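Local coordinates for protein endoglucanase (PDB 3X17) that probably hydrolyses internal beta-1,4-glucosidic bonds of cellulose, as a glycoside hydrolase family 9 endoglucanase built on an (alpha/alpha)6 barrel with an N-terminal Ig-like domain, at residues H149-V155 with T166-T171; D158-Y162 with R238-Y244; A170-W174 with W228-W232; L233-Q237 with K299-A303; K246-W252 with D324-G329. All blocks are in the same frame, centred on the assembly; numbering follows the deposited sequence.

Interaction 1: residues H149-V155 with T166-T171; sequences HHEDGYV and TRLEAT. With ZN (zinc ion), chain C.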
# COMPACT_ATOMS: atom_id res chain seq x y z
N HIS A 149 6.81 0.37 24.42
CA HIS A 149 7.42 1.59 23.90
C HIS A 149 6.67 2.77 24.49
O HIS A 149 6.58 3.85 23.87
CB HIS A 149 7.36 1.63 22.36
CG HIS A 149 8.14 0.54 21.71
ND1 HIS A 149 7.57 -0.36 20.83
CD2 HIS A 149 9.43 0.15 21.85
CE1 HIS A 149 8.49 -1.23 20.43
NE2 HIS A 149 9.62 -0.95 21.05
N HIS A 150 6.28 2.62 25.74
CA HIS A 150 5.72 3.74 26.49
C HIS A 150 6.72 4.85 26.81
O HIS A 150 6.33 5.93 27.27
CB HIS A 150 5.05 3.26 27.78
CG HIS A 150 4.15 4.29 28.39
ND1 HIS A 150 4.55 5.09 29.45
CD2 HIS A 150 2.92 4.73 28.04
CE1 HIS A 150 3.56 5.90 29.77
NE2 HIS A 150 2.57 5.71 28.93
N GLU A 151 8.02 4.60 26.57
CA GLU A 151 9.02 5.66 26.79
C GLU A 151 9.43 6.44 25.54
O GLU A 151 10.45 7.13 25.55
CB GLU A 151 10.25 5.10 27.54
CG GLU A 151 9.95 4.50 28.92
CD GLU A 151 9.16 5.46 29.81
OE1 GLU A 151 9.59 6.62 29.94
OE2 GLU A 151 8.09 5.06 30.35
N ASP A 152 8.65 6.34 24.46
CA ASP A 152 9.02 6.99 23.18
C ASP A 152 8.83 8.50 23.35
O ASP A 152 7.72 8.92 23.66
CB ASP A 152 8.08 6.52 22.05
CG ASP A 152 8.37 5.10 21.56
OD1 ASP A 152 9.37 4.48 21.99
OD2 ASP A 152 7.57 4.58 20.72
N GLY A 153 9.84 9.34 23.12
CA GLY A 153 11.25 8.98 23.07
C GLY A 153 12.11 10.21 23.37
O GLY A 153 11.60 11.27 23.73
N TYR A 154 13.41 10.06 23.26
CA TYR A 154 14.35 11.08 23.72
C TYR A 154 14.99 11.75 22.51
O TYR A 154 15.41 11.07 21.57
CB TYR A 154 15.45 10.43 24.58
CG TYR A 154 14.91 9.90 25.89
CD1 TYR A 154 14.28 8.65 25.95
CD2 TYR A 154 14.82 10.72 27.01
CE1 TYR A 154 13.76 8.17 27.14
CE2 TYR A 154 14.29 10.26 28.20
CZ TYR A 154 13.73 9.00 28.26
OH TYR A 154 13.14 8.58 29.43
N VAL A 155 15.10 13.07 22.55
CA VAL A 155 15.65 13.82 21.42
C VAL A 155 17.10 13.44 21.17
O VAL A 155 17.91 13.53 22.09
CB VAL A 155 15.59 15.33 21.68
CG1 VAL A 155 16.22 16.08 20.52
CG2 VAL A 155 14.13 15.77 21.89
N THR A 166 16.47 15.09 25.92
CA THR A 166 15.15 15.47 26.38
C THR A 166 14.10 14.41 26.06
O THR A 166 14.08 13.87 24.94
CB THR A 166 14.73 16.83 25.79
OG1 THR A 166 15.69 17.83 26.19
CG2 THR A 166 13.33 17.24 26.29
N ARG A 167 13.23 14.14 27.03
CA ARG A 167 12.06 13.31 26.80
C ARG A 167 10.94 14.06 26.09
O ARG A 167 10.42 15.05 26.59
CB ARG A 167 11.52 12.74 28.12
CG ARG A 167 10.18 11.97 27.92
CD ARG A 167 10.36 10.64 27.19
NE ARG A 167 9.13 10.19 26.52
CZ ARG A 167 8.10 9.60 27.13
NH1 ARG A 167 8.17 9.32 28.42
NH2 ARG A 167 7.02 9.25 26.44
N LEU A 168 10.52 13.52 24.95
CA LEU A 168 9.33 14.01 24.24
C LEU A 168 8.25 12.99 24.41
O LEU A 168 8.53 11.80 24.34
CB LEU A 168 9.62 14.11 22.73
CG LEU A 168 10.47 15.30 22.30
CD1 LEU A 168 10.11 15.66 20.84
CD2 LEU A 168 10.26 16.50 23.24
N GLU A 169 7.00 13.42 24.53
CA GLU A 169 5.93 12.46 24.49
C GLU A 169 5.52 12.19 23.05
O GLU A 169 4.79 12.98 22.44
CB GLU A 169 4.72 12.89 25.33
CG GLU A 169 3.72 11.73 25.44
CD GLU A 169 2.71 11.92 26.54
OE1 GLU A 169 3.13 12.10 27.70
OE2 GLU A 169 1.49 11.83 26.27
N ALA A 170 6.04 11.09 22.51
CA ALA A 170 5.91 10.79 21.08
C ALA A 170 5.53 9.32 21.02
O ALA A 170 6.00 8.55 20.21
CB ALA A 170 7.24 11.05 20.35
N THR A 171 4.74 8.96 21.97
CA THR A 171 4.19 7.64 22.06
C THR A 171 3.09 7.45 21.00
O THR A 171 2.68 8.39 20.43
CB THR A 171 3.70 7.50 23.51
OG1 THR A 171 3.55 6.13 23.82
CG2 THR A 171 2.43 8.21 23.71
ZN ZN C . 5.69 -0.13 19.93
O HOH W 1 4.70 4.25 21.69
O HOH W 2 10.68 9.23 30.10

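Interaction 2: residues D158-Y162 with R238-Y244; sequences DDPFY and RPDGAVY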
# COMPACT_ATOMS: atom_id res chain seq x y z
N ASP A 158 20.69 18.20 19.65
CA ASP A 158 20.26 19.53 20.10
C ASP A 158 19.50 20.24 18.99
O ASP A 158 19.90 20.21 17.83
CB ASP A 158 21.45 20.42 20.48
CG ASP A 158 22.20 19.94 21.73
OD1 ASP A 158 21.72 19.04 22.45
OD2 ASP A 158 23.32 20.44 21.93
N ASP A 159 18.46 20.96 19.36
CA ASP A 159 17.86 21.87 18.42
C ASP A 159 17.39 23.03 19.25
O ASP A 159 17.58 23.03 20.46
CB ASP A 159 16.74 21.19 17.58
CG ASP A 159 15.52 20.75 18.42
OD1 ASP A 159 15.09 21.49 19.34
OD2 ASP A 159 14.93 19.69 18.09
N PRO A 160 16.79 24.02 18.62
CA PRO A 160 16.36 25.22 19.30
C PRO A 160 15.42 24.99 20.49
O PRO A 160 15.25 25.89 21.31
CB PRO A 160 15.62 25.97 18.20
CG PRO A 160 16.35 25.57 16.97
CD PRO A 160 16.57 24.11 17.17
N PHE A 161 14.69 23.87 20.51
CA PHE A 161 13.67 23.71 21.54
C PHE A 161 14.18 22.81 22.66
O PHE A 161 13.84 23.01 23.82
CB PHE A 161 12.35 23.18 20.95
CG PHE A 161 11.67 24.17 20.07
CD1 PHE A 161 10.79 25.10 20.61
CD2 PHE A 161 12.11 24.35 18.76
CE1 PHE A 161 10.25 26.10 19.84
CE2 PHE A 161 11.57 25.35 17.96
CZ PHE A 161 10.60 26.20 18.49
N TYR A 162 14.98 21.81 22.29
CA TYR A 162 15.31 20.72 23.18
C TYR A 162 16.80 20.39 23.07
O TYR A 162 17.34 20.25 21.95
CB TYR A 162 14.53 19.46 22.81
CG TYR A 162 13.03 19.66 22.72
CD1 TYR A 162 12.27 19.92 23.87
CD2 TYR A 162 12.36 19.42 21.52
CE1 TYR A 162 10.88 20.08 23.78
CE2 TYR A 162 10.99 19.57 21.42
CZ TYR A 162 10.25 19.94 22.54
OH TYR A 162 8.88 20.03 22.41
N ARG A 238 7.46 20.00 16.15
CA ARG A 238 8.18 20.92 17.01
C ARG A 238 7.41 22.24 16.92
O ARG A 238 6.76 22.50 15.90
CB ARG A 238 9.56 21.03 16.39
CG ARG A 238 10.62 21.61 17.22
CD ARG A 238 11.50 22.39 16.27
NE ARG A 238 12.64 21.61 15.89
CZ ARG A 238 13.57 22.02 15.03
NH1 ARG A 238 13.39 23.11 14.28
NH2 ARG A 238 14.65 21.29 14.89
N PRO A 239 7.47 23.08 17.97
CA PRO A 239 6.54 24.20 17.97
C PRO A 239 6.74 25.18 16.82
O PRO A 239 5.83 25.95 16.50
CB PRO A 239 6.84 24.90 19.31
CG PRO A 239 7.31 23.80 20.20
CD PRO A 239 8.15 22.93 19.28
N ASP A 240 7.90 25.16 16.17
CA ASP A 240 8.06 26.04 15.03
C ASP A 240 7.39 25.43 13.78
O ASP A 240 7.27 26.10 12.75
CB ASP A 240 9.53 26.43 14.80
CG ASP A 240 10.43 25.24 14.49
OD1 ASP A 240 9.99 24.09 14.63
OD2 ASP A 240 11.62 25.46 14.19
N GLY A 241 6.90 24.19 13.89
CA GLY A 241 6.17 23.54 12.78
C GLY A 241 6.97 22.49 12.08
O GLY A 241 6.41 21.65 11.36
N ALA A 242 8.27 22.41 12.36
CA ALA A 242 9.09 21.35 11.78
C ALA A 242 8.74 19.97 12.36
O ALA A 242 8.26 19.88 13.48
CB ALA A 242 10.59 21.66 11.98
N VAL A 243 8.96 18.91 11.60
CA VAL A 243 8.54 17.56 11.99
C VAL A 243 9.73 16.60 12.02
O VAL A 243 10.53 16.58 11.08
CB VAL A 243 7.41 17.01 11.07
CG1 VAL A 243 7.00 15.57 11.48
CG2 VAL A 243 6.20 17.91 11.13
N TYR A 244 9.93 15.94 13.16
CA TYR A 244 11.03 14.98 13.32
C TYR A 244 10.85 13.81 12.37
O TYR A 244 9.74 13.49 11.96
CB TYR A 244 11.13 14.47 14.78
CG TYR A 244 11.47 15.57 15.77
CD1 TYR A 244 12.72 16.19 15.75
CD2 TYR A 244 10.52 16.04 16.68
CE1 TYR A 244 13.04 17.22 16.63
CE2 TYR A 244 10.82 17.07 17.57
CZ TYR A 244 12.07 17.66 17.53
OH TYR A 244 12.38 18.70 18.39

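Interaction 3: residues A170-W174 with W228-W232; sequences ATGGW and WGLEW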
# COMPACT_ATOMS: atom_id res chain seq x y z
N ALA A 170 6.04 11.09 22.51
CA ALA A 170 5.91 10.79 21.08
C ALA A 170 5.53 9.32 21.02
O ALA A 170 6.00 8.55 20.21
CB ALA A 170 7.24 11.05 20.35
N THR A 171 4.74 8.96 21.97
CA THR A 171 4.19 7.64 22.06
C THR A 171 3.09 7.45 21.00
O THR A 171 2.68 8.39 20.43
CB THR A 171 3.70 7.50 23.51
OG1 THR A 171 3.55 6.13 23.82
CG2 THR A 171 2.43 8.21 23.71
N GLY A 172 2.65 6.23 20.73
CA GLY A 172 1.53 5.98 19.80
C GLY A 172 2.01 5.74 18.37
O GLY A 172 3.17 5.39 18.16
N GLY A 173 1.16 6.00 17.37
CA GLY A 173 1.51 5.71 15.97
C GLY A 173 1.54 4.23 15.63
O GLY A 173 1.01 3.39 16.39
N TRP A 174 2.08 3.91 14.46
CA TRP A 174 2.13 2.52 13.97
C TRP A 174 3.55 1.99 13.93
O TRP A 174 4.43 2.65 13.35
CB TRP A 174 1.58 2.42 12.54
CG TRP A 174 0.14 2.87 12.36
CD1 TRP A 174 -0.95 2.41 13.04
CD2 TRP A 174 -0.35 3.88 11.45
NE1 TRP A 174 -2.09 3.07 12.62
CE2 TRP A 174 -1.75 3.96 11.63
CE3 TRP A 174 0.26 4.68 10.48
CZ2 TRP A 174 -2.56 4.81 10.86
CZ3 TRP A 174 -0.56 5.53 9.70
CH2 TRP A 174 -1.95 5.59 9.91
N TRP A 228 -5.33 7.87 14.66
CA TRP A 228 -4.22 7.30 15.41
C TRP A 228 -2.88 7.71 14.79
O TRP A 228 -1.98 8.16 15.49
CB TRP A 228 -4.32 5.77 15.47
CG TRP A 228 -3.37 5.13 16.48
CD1 TRP A 228 -2.11 4.63 16.24
CD2 TRP A 228 -3.60 4.95 17.89
NE1 TRP A 228 -1.54 4.18 17.41
CE2 TRP A 228 -2.44 4.36 18.44
CE3 TRP A 228 -4.68 5.23 18.74
CZ2 TRP A 228 -2.33 4.02 19.79
CZ3 TRP A 228 -4.56 4.92 20.11
CH2 TRP A 228 -3.40 4.33 20.62
N GLY A 229 -2.75 7.56 13.48
CA GLY A 229 -1.46 7.85 12.84
C GLY A 229 -1.17 9.34 12.90
O GLY A 229 -0.06 9.75 13.18
N LEU A 230 -2.20 10.15 12.65
CA LEU A 230 -2.01 11.59 12.55
C LEU A 230 -1.71 12.22 13.91
O LEU A 230 -0.97 13.22 14.00
CB LEU A 230 -3.26 12.24 11.96
CG LEU A 230 -3.57 11.82 10.52
CD1 LEU A 230 -4.79 12.60 10.08
CD2 LEU A 230 -2.36 12.17 9.65
N GLU A 231 -2.33 11.66 14.96
CA GLU A 231 -2.07 12.13 16.33
C GLU A 231 -0.64 11.89 16.79
O GLU A 231 -0.04 12.73 17.49
CB GLU A 231 -3.10 11.54 17.30
CG GLU A 231 -4.44 12.23 17.12
CD GLU A 231 -5.52 11.82 18.12
OE1 GLU A 231 -5.53 10.64 18.54
OE2 GLU A 231 -6.42 12.66 18.39
N TRP A 232 -0.05 10.83 16.28
CA TRP A 232 1.38 10.61 16.44
C TRP A 232 2.24 11.61 15.70
O TRP A 232 3.20 12.13 16.26
CB TRP A 232 1.77 9.20 16.05
CG TRP A 232 3.20 8.98 16.31
CD1 TRP A 232 3.82 8.98 17.53
CD2 TRP A 232 4.24 8.88 15.33
NE1 TRP A 232 5.17 8.80 17.37
CE2 TRP A 232 5.47 8.80 16.03
CE3 TRP A 232 4.26 8.78 13.94
CZ2 TRP A 232 6.68 8.65 15.39
CZ3 TRP A 232 5.48 8.63 13.29
CH2 TRP A 232 6.68 8.59 14.02
O HOH W 3 -1.18 7.53 18.10

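Interaction 4: residues L233-Q237 with K299-A303; sequences LFRMQ and KALAA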
# COMPACT_ATOMS: atom_id res chain seq x y z
N LEU A 233 1.89 11.92 14.45
CA LEU A 233 2.47 13.07 13.75
C LEU A 233 2.47 14.38 14.55
O LEU A 233 3.46 15.12 14.53
CB LEU A 233 1.82 13.28 12.37
CG LEU A 233 1.96 12.17 11.31
CD1 LEU A 233 1.54 12.68 9.91
CD2 LEU A 233 3.42 11.57 11.27
N PHE A 234 1.34 14.73 15.19
CA PHE A 234 1.31 15.90 16.06
C PHE A 234 2.46 15.85 17.09
O PHE A 234 3.14 16.85 17.31
CB PHE A 234 -0.04 16.04 16.81
CG PHE A 234 -1.21 16.34 15.92
CD1 PHE A 234 -1.10 17.21 14.83
CD2 PHE A 234 -2.47 15.82 16.22
CE1 PHE A 234 -2.19 17.46 14.00
CE2 PHE A 234 -3.60 16.15 15.46
CZ PHE A 234 -3.45 16.96 14.33
N ARG A 235 2.66 14.69 17.72
CA ARG A 235 3.68 14.57 18.79
C ARG A 235 5.08 14.68 18.19
O ARG A 235 6.04 14.94 18.92
CB ARG A 235 3.51 13.27 19.57
CG ARG A 235 2.08 13.04 20.17
CD ARG A 235 1.90 11.62 20.76
NE ARG A 235 0.50 11.39 21.11
CZ ARG A 235 -0.35 10.57 20.47
NH1 ARG A 235 0.05 9.66 19.57
NH2 ARG A 235 -1.63 10.58 20.82
N MET A 236 5.19 14.43 16.89
CA MET A 236 6.47 14.54 16.17
C MET A 236 6.73 15.96 15.63
O MET A 236 7.68 16.19 14.87
CB MET A 236 6.54 13.53 15.03
CG MET A 236 6.68 12.07 15.48
SD MET A 236 8.23 11.76 16.40
CE MET A 236 9.40 11.40 15.06
N GLN A 237 5.85 16.89 15.99
CA GLN A 237 5.98 18.24 15.51
C GLN A 237 6.53 19.18 16.58
O GLN A 237 6.03 19.28 17.69
CB GLN A 237 4.67 18.79 14.92
CG GLN A 237 4.89 20.07 14.07
CD GLN A 237 3.58 20.71 13.58
OE1 GLN A 237 2.52 20.59 14.23
NE2 GLN A 237 3.65 21.43 12.45
N LYS A 299 -7.59 21.30 14.43
CA LYS A 299 -6.28 21.04 14.98
C LYS A 299 -5.38 20.55 13.86
O LYS A 299 -4.21 20.96 13.77
CB LYS A 299 -6.36 20.00 16.11
CG LYS A 299 -5.00 19.66 16.77
CD LYS A 299 -5.19 18.45 17.70
CE LYS A 299 -4.14 18.40 18.79
NZ LYS A 299 -4.13 17.05 19.46
N ALA A 300 -5.91 19.69 12.99
CA ALA A 300 -5.08 19.18 11.91
C ALA A 300 -4.72 20.36 11.02
O ALA A 300 -3.58 20.49 10.60
CB ALA A 300 -5.75 18.07 11.13
N LEU A 301 -5.66 21.29 10.87
CA LEU A 301 -5.45 22.43 9.97
C LEU A 301 -4.42 23.35 10.57
O LEU A 301 -3.54 23.82 9.85
CB LEU A 301 -6.74 23.19 9.68
CG LEU A 301 -6.61 24.55 8.96
CD1 LEU A 301 -5.97 24.39 7.59
CD2 LEU A 301 -7.97 25.31 8.89
N ALA A 302 -4.48 23.56 11.88
CA ALA A 302 -3.51 24.47 12.54
C ALA A 302 -2.10 23.93 12.41
O ALA A 302 -1.17 24.67 12.08
CB ALA A 302 -3.88 24.69 14.02
N ALA A 303 -1.96 22.62 12.62
CA ALA A 303 -0.68 21.97 12.51
C ALA A 303 -0.12 22.12 11.09
O ALA A 303 1.06 22.43 10.91
CB ALA A 303 -0.82 20.50 12.86

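Interaction 5: residues K246-W252 with D324-G329; sequences KLAGLRW and DNSGSG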
# COMPACT_ATOMS: atom_id res chain seq x y z
N LYS A 246 11.83 10.42 12.47
CA LYS A 246 11.53 9.06 12.84
C LYS A 246 11.95 8.85 14.29
O LYS A 246 12.57 9.74 14.91
CB LYS A 246 12.30 8.09 11.93
CG LYS A 246 13.84 8.15 12.13
CD LYS A 246 14.56 7.04 11.40
CE LYS A 246 16.08 7.30 11.42
NZ LYS A 246 16.86 6.11 10.94
N LEU A 247 11.51 7.73 14.84
CA LEU A 247 11.70 7.42 16.23
C LEU A 247 12.06 5.96 16.33
O LEU A 247 11.29 5.09 15.92
CB LEU A 247 10.43 7.70 17.01
CG LEU A 247 10.61 7.82 18.51
CD1 LEU A 247 9.43 8.63 19.08
CD2 LEU A 247 10.73 6.43 19.17
N ALA A 248 13.23 5.66 16.87
CA ALA A 248 13.66 4.27 16.90
C ALA A 248 14.78 4.07 17.91
O ALA A 248 15.32 5.05 18.42
CB ALA A 248 14.11 3.80 15.51
N GLY A 249 15.09 2.81 18.21
CA GLY A 249 16.23 2.46 19.07
C GLY A 249 17.52 2.64 18.29
O GLY A 249 17.48 2.78 17.06
N LEU A 250 18.65 2.65 19.01
CA LEU A 250 19.97 2.63 18.37
C LEU A 250 20.26 1.27 17.73
O LEU A 250 21.07 1.16 16.83
CB LEU A 250 21.07 2.99 19.38
CG LEU A 250 20.95 4.39 20.02
CD1 LEU A 250 21.98 4.60 21.12
CD2 LEU A 250 21.07 5.49 18.96
N ARG A 251 19.56 0.24 18.20
CA ARG A 251 19.78 -1.13 17.73
C ARG A 251 18.49 -1.79 17.22
O ARG A 251 17.39 -1.50 17.70
CB ARG A 251 20.39 -1.98 18.86
CG ARG A 251 21.82 -1.53 19.26
CD ARG A 251 22.34 -2.24 20.52
NE ARG A 251 21.44 -2.07 21.67
CZ ARG A 251 21.43 -1.01 22.49
NH1 ARG A 251 22.27 0.01 22.29
NH2 ARG A 251 20.58 -0.98 23.51
N TRP A 252 18.64 -2.64 16.21
CA TRP A 252 17.56 -3.49 15.73
C TRP A 252 17.28 -4.50 16.82
O TRP A 252 18.18 -5.22 17.23
CB TRP A 252 17.97 -4.22 14.45
CG TRP A 252 18.18 -3.32 13.26
CD1 TRP A 252 19.37 -2.85 12.78
CD2 TRP A 252 17.16 -2.83 12.37
NE1 TRP A 252 19.15 -2.10 11.65
CE2 TRP A 252 17.81 -2.04 11.39
CE3 TRP A 252 15.77 -2.98 12.30
CZ2 TRP A 252 17.12 -1.41 10.35
CZ3 TRP A 252 15.07 -2.34 11.27
CH2 TRP A 252 15.76 -1.59 10.29
N ASP A 324 22.48 7.44 11.99
CA ASP A 324 21.09 7.41 12.39
C ASP A 324 20.37 6.12 11.93
O ASP A 324 19.23 5.86 12.31
CB ASP A 324 20.36 8.62 11.81
CG ASP A 324 20.74 9.91 12.50
OD1 ASP A 324 21.61 9.87 13.40
OD2 ASP A 324 20.15 10.96 12.15
N ASN A 325 21.05 5.33 11.10
CA ASN A 325 20.48 4.06 10.62
C ASN A 325 20.86 2.83 11.40
O ASN A 325 20.64 1.72 10.93
CB ASN A 325 20.80 3.85 9.14
CG ASN A 325 20.41 5.04 8.31
OD1 ASN A 325 21.10 5.38 7.35
ND2 ASN A 325 19.40 5.77 8.77
N SER A 326 21.43 3.00 12.59
CA SER A 326 21.98 1.85 13.33
C SER A 326 20.88 0.90 13.83
O SER A 326 21.17 -0.25 14.13
CB SER A 326 22.84 2.31 14.50
OG SER A 326 22.04 2.94 15.51
N GLY A 327 19.64 1.37 13.95
CA GLY A 327 18.55 0.50 14.41
C GLY A 327 17.22 0.68 13.71
O GLY A 327 16.15 0.36 14.25
N SER A 328 17.27 1.25 12.52
CA SER A 328 16.07 1.62 11.77
C SER A 328 16.50 1.97 10.35
O SER A 328 17.70 2.19 10.07
CB SER A 328 15.34 2.80 12.43
OG SER A 328 16.11 3.99 12.42
N GLY A 329 15.53 1.95 9.43
CA GLY A 329 15.83 2.25 8.03
C GLY A 329 15.93 3.74 7.80
O GLY A 329 15.43 4.52 8.62
O HOH W 4 15.28 0.11 16.86
O HOH W 5 18.13 3.82 14.59
O HOH W 6 21.44 -3.21 15.42

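Interaction 1: residues H149-V155 with T166-T171
This is a backbone-to-backbone pairing beside the zinc site of the family 9 catalytic domain, where the chain returns after ten residues along its own earlier course. Y154 and R167 form a single beta bridge, CA to CA 4.4 Å. V155 N donates to T166 O (2.7 Å) and L168 N to G153 O (2.8 Å); a weak bond runs from G153 N to L168 O (3.0 Å). D152 O accepts from A170 N (3.0 Å) and from R167 NH2 (2.9 Å), so the arginine folds back with its guanidinium over the E151-D152 peptide; the next peptide, D152-G153, is cis. R167 CD sits over the face of the Y154 ring, 4.1 Å from the centroid, a CH-pi contact. E151 OE1 lies 3.4 Å from R167 NH1, a salt bridge of charge alone, and one water joins both to Y154 OH. H149 ND1 binds zinc at 2.1 Å, with C132, D148 and H175 completing the site, and H149 NE2 bonds D261, while a second water links H149 O to T171 OG1. D152 makes salt bridges to K182 and R265, and Y154 hydrogen-bonds through its backbone to strand 265-271; L168 and A170 rest on strand 243-249.

Interaction 2: residues D158-Y162 with R238-Y244
F161 loses 82 Å² to this contact, more than any other residue, by laying its ring against the turn that follows helix 221-235. P239 CD sits over the ring face, 3.8 Å from the centroid in a CH-pi contact, and P239 CB approaches F161 CE1 to 3.7 Å. R238, with 56 Å² covered, rests its aliphatic part against the F161 ring and then reaches on between two carboxylates: NH1 bonds D240 OD2 at 2.9 Å within its own turn, and NH2 forms a salt bridge with D159 OD2 at 3.6 Å. The three charges make one network across the gap. Each loop is shaped locally. D159 OD1 accepts from F161 N (2.7 Å) and Y162 N (3.0 Å), an Asx turn extended to an Asx motif, while R238 to G241 is a type I beta turn leading into strand 243-249, with G241 at positive phi. P239, buried by 44 Å², is also approached by Y162, whose OH stands 4.3 Å from P239 CD. Y244 OH donates to D159 OD2 at 2.8 Å, and the same hydroxyl lies at the edge of the Y162 ring, 3.2 Å from CD2. F310 of helix 294-312 packs against R238 and D240.

Interaction 3: residues A170-W174 with W228-W232
W228 opens this face of helix 221-235. Its indole reaches across to the loop, NE1 donating to G173 O at 2.9 Å, and its backbone O receives a hydrogen bond from a water (2.8 Å) that in turn accepts from G173 N (2.9 Å); G173 is thus held at both its backbone N and its O. Next, G229 offers a bare CA to the six-membered ring of W174, 3.8 Å from the centroid and over the face, a CH-pi contact so tight that a CB here would clash with W174 CH2. One turn after W228, W232 points its indole along the loop. NE1 bonds A170 O at 3.0 Å, G172 O lies over one ring face, and G173 CA comes within 3.5 Å of W232 CB; a side chain on G173 would collide with the ring. The buried contact thus docks the loop carrying H175, a zinc ligand, onto a barrel helix. W174 also bonds E225 on that helix, K182 bonds A170 O and G172 O, and W174 and W232 both touch T187 of helix 184-200.

Interaction 4: residues L233-Q237 with K299-A303
The last turn of helix 221-235, with M236 the first residue to leave helical angles, faces the middle of helix 294-312, and the closest CA atoms, F234 and A303, stand 7.3 Å apart. Both helices belong to the (alpha/alpha)6 barrel of the family 9 catalytic domain, and the contact is mainly apolar packing near its surface, with one hydrogen bond. F234 does most of the work, with 93 Å² covered. Its ring edge meets A300, CZ lying 3.7 Å from CA; CE1 reaches A303 CB at 3.5 Å, and the aliphatic part of K299 lies on the other side of CZ, its CD 3.6 Å from F234 CE2. The small alanines let the ring approach the helix backbone. W282 of a third helix, 272-288, stacks on F234 and touches A303. Beyond the helix end, Q237 extends its side chain. Its amide is shared with G241 O, outside the two segments; across the contact, Q237 NE2 donates to A303 O at 3.2 Å, while Q237 OE1 lies 3.6 Å from A303 CB.

Interaction 5: residues K246-W252 with D324-G329
K246 stretches across this contact with chi2 to chi4 all t, after a p chi1 that swings the chain off strand 243-249. The extended form carries NZ into the D324-G329 loop, where it donates to D324 O (2.7 Å), S328 OG (2.7 Å) and G329 O (3.2 Å), while Y268 on strand 265-271 adds a cation-pi contact. S328, also p at chi1, turns OG to the lysine as its CB rests on A248 CB at 3.5 Å. S326 takes the p rotamer too and places OG 2.4 Å from L250 O, a very short hydrogen bond. W252, m at chi1, folds its indole back over the loop: G327 CA lies 3.8 Å from the centroid of the five-membered ring, over the face, and W252 CZ2 is 3.4 Å from S328 C. A CB on G327 would run into G249 O and R251 N; without one, G327 CA comes within 3.9 Å of R251 CA. One water accepts a hydrogen bond from G327 N (2.9 Å) and donates one to G249 O (2.8 Å); another bridges W252 N (3.0 Å) and S326 O (3.2 Å). The loop is thus fastened to K246 and the chain that follows it largely by polar means, the lysine charge gathering carbonyl oxygens and a hydroxyl at one end, and a hydroxyl, waters and an indole face holding the other.

From the N-terminal side, interaction 1 closes a short loop in which the chain returns alongside strand 154-155. Interaction 2 starts within that loop and ends beyond helix 221-235, so the two cross; they touch through L168, Y162 and Y244. Interaction 3 begins on A170 and T171, where interaction 1 ends, and lies wholly within the span of interaction 2. Interaction 4 opens on the same helix and crosses interaction 2, carrying the connection to helix 294-312. Interaction 5 starts on strand 243-249, crosses interaction 4, and brings in the loop before helix 337-351. L247 joins it to interactions 1 and 3, tying the small mixed sheet to the barrel helices.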